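Local coordinates for histidine phosphotransfer protein (Medicago truncatula, PDB 4G78) that probably relays phosphoryl groups through a histidine between cytokinin sensor histidine kinases and response regulators, at residues A[39-44]-A[140-145]. Residues are numbered along the deposited sequence; the frame is centred on the assembly and turned at random.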
loop_
_atom_site.group_PDB
_atom_site.type_symbol
_atom_site.label_atom_id
_atom_site.label_comp_id
_atom_site.label_asym_id
_atom_site.label_seq_id
_atom_site.Cartn_x
_atom_site.Cartn_y
_atom_site.Cartn_z
ATOM N N SER A 39 -0.894 -19.468 -5.820
ATOM C CA SER A 39 -2.258 -19.418 -5.383
ATOM C C SER A 39 -2.688 -17.982 -5.056
ATOM O O SER A 39 -1.798 -17.119 -5.089
ATOM C CB SER A 39 -2.461 -20.349 -4.179
ATOM O OG SER A 39 -2.275 -19.641 -2.952
ATOM N N PRO A 40 -3.822 -17.458 -4.441
ATOM C CA PRO A 40 -4.030 -16.101 -3.823
ATOM C C PRO A 40 -3.249 -15.644 -2.593
ATOM O O PRO A 40 -3.060 -14.443 -2.214
ATOM C CB PRO A 40 -5.520 -16.076 -3.480
ATOM C CG PRO A 40 -6.083 -17.080 -4.444
ATOM C CD PRO A 40 -5.094 -18.177 -4.545
ATOM N N ASP A 41 -2.803 -16.645 -1.892
ATOM C CA ASP A 41 -1.915 -16.309 -0.793
ATOM C C ASP A 41 -0.632 -15.723 -1.341
ATOM O O ASP A 41 -0.118 -15.059 -0.562
ATOM C CB ASP A 41 -1.738 -17.502 0.095
ATOM C CG ASP A 41 -2.905 -18.054 0.787
ATOM O OD1 ASP A 41 -3.880 -17.373 1.123
ATOM O OD2 ASP A 41 -2.875 -19.273 1.171
ATOM N N PHE A 42 -0.416 -15.833 -2.698
ATOM C CA PHE A 42 0.800 -15.193 -3.115
ATOM C C PHE A 42 0.721 -13.702 -2.852
ATOM O O PHE A 42 1.638 -13.073 -2.353
ATOM C CB PHE A 42 1.043 -15.524 -4.641
ATOM C CG PHE A 42 2.036 -14.623 -5.286
ATOM C CD1 PHE A 42 3.386 -14.642 -4.963
ATOM C CD2 PHE A 42 1.610 -13.728 -6.233
ATOM C CE1 PHE A 42 4.261 -13.816 -5.675
ATOM C CE2 PHE A 42 2.494 -12.920 -6.903
ATOM C CZ PHE A 42 3.814 -12.970 -6.630
ATOM N N VAL A 43 -0.417 -13.093 -3.226
ATOM C CA VAL A 43 -0.554 -11.635 -3.021
ATOM C C VAL A 43 -0.505 -11.285 -1.560
ATOM O O VAL A 43 0.059 -10.256 -1.197
ATOM C CB VAL A 43 -1.780 -11.071 -3.812
ATOM C CG1 VAL A 43 -3.140 -11.565 -3.338
ATOM C CG2 VAL A 43 -1.772 -9.532 -3.869
ATOM N N ILE A 44 -1.081 -12.123 -0.681
ATOM C CA ILE A 44 -1.021 -11.882 0.755
ATOM C C ILE A 44 0.425 -11.918 1.227
ATOM O O ILE A 44 0.835 -11.085 2.032
ATOM C CB ILE A 44 -1.941 -12.821 1.576
ATOM C CG1 ILE A 44 -3.399 -12.660 1.117
ATOM C CG2 ILE A 44 -1.759 -12.626 3.057
ATOM C CD1 ILE A 44 -4.391 -13.611 1.734
ATOM N N GLU A 140 -12.285 -16.162 4.223
ATOM C CA GLU A 140 -13.573 -16.745 4.587
ATOM C C GLU A 140 -14.138 -17.584 3.431
ATOM O O GLU A 140 -14.735 -18.638 3.659
ATOM C CB GLU A 140 -14.544 -15.663 5.005
ATOM C CG GLU A 140 -14.179 -15.039 6.327
ATOM C CD GLU A 140 -15.046 -13.882 6.724
ATOM O OE1 GLU A 140 -15.984 -13.538 6.011
ATOM O OE2 GLU A 140 -14.756 -13.320 7.843
ATOM N N ILE A 141 -13.975 -17.130 2.214
ATOM C CA ILE A 141 -14.391 -17.895 1.041
ATOM C C ILE A 141 -13.623 -19.199 0.961
ATOM O O ILE A 141 -14.195 -20.293 0.745
ATOM C CB ILE A 141 -14.267 -17.066 -0.215
ATOM C CG1 ILE A 141 -15.329 -15.952 -0.218
ATOM C CG2 ILE A 141 -14.371 -17.939 -1.477
ATOM C CD1 ILE A 141 -15.151 -14.901 -1.263
ATOM N N LYS A 142 -12.314 -19.161 1.186
ATOM C CA LYS A 142 -11.499 -20.405 1.203
ATOM C C LYS A 142 -12.026 -21.361 2.244
ATOM O O LYS A 142 -12.099 -22.549 2.040
ATOM C CB LYS A 142 -10.062 -20.056 1.441
ATOM C CG LYS A 142 -9.085 -21.208 1.325
ATOM C CD LYS A 142 -7.686 -20.718 1.007
ATOM C CE LYS A 142 -7.032 -19.965 2.103
ATOM N NZ LYS A 142 -5.507 -20.113 2.123
ATOM N N THR A 143 -12.300 -20.854 3.454
ATOM C CA THR A 143 -12.794 -21.678 4.531
ATOM C C THR A 143 -14.130 -22.362 4.089
ATOM O O THR A 143 -14.375 -23.516 4.460
ATOM C CB THR A 143 -13.016 -20.865 5.772
ATOM O OG1 THR A 143 -11.781 -20.283 6.213
ATOM C CG2 THR A 143 -13.601 -21.699 6.922
ATOM N N ALA A 144 -14.977 -21.641 3.457
ATOM C CA ALA A 144 -16.282 -22.160 3.036
ATOM C C ALA A 144 -16.059 -23.291 2.114
ATOM O O ALA A 144 -16.824 -24.289 2.144
ATOM C CB ALA A 144 -17.122 -21.120 2.430
ATOM N N GLY A 145 -15.026 -23.213 1.322
ATOM C CA GLY A 145 -14.775 -24.230 0.312
ATOM C C GLY A 145 -14.521 -25.563 0.954
ATOM O O GLY A 145 -14.868 -26.607 0.400
#
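Lys142 leaves helix 110-145 with CG anti to its backbone N (chi1 -173°), then bends at chi3 and again at chi4 to bring its ammonium group to Asp41, whose CG lies beside the backbone N and anti to the carbonyl carbon (chi1 -62°). The two side chains approach from opposite directions, with the ammonium nitrogen facing both carboxylate oxygens and nearer OD2. Lys142 NZ sits 2.9 Å from Asp41 OD2 and 3.3 Å from Asp41 OD1, an uneven fork in which both hydrogen bonds are weak, so the pair holds mainly as a salt bridge. Asp41 is modelled in two conformers and the bridge is described for one, so it may not be present all the time.

Asp41 lies near the start of helix 41-66. Ser39, before the turn that leads into the helix, makes a capping bond: its OG accepts from Asp41 N at 3.2 Å. Asp41 OD1 has a second partner in Gln139 NE2, and the side chain of Ile44 packs against Phe135, Gln138 and Gln139 of the same helix.

The bridge thus joins two long helices of the helical bundle of this histidine-containing phosphotransfer (HPt) protein, at the surface and well away from the centre of the chain. Between a partly exposed carboxylate and an exposed lysine, with only 65 Å² buried, the attraction is probably screened by water and modest in strength.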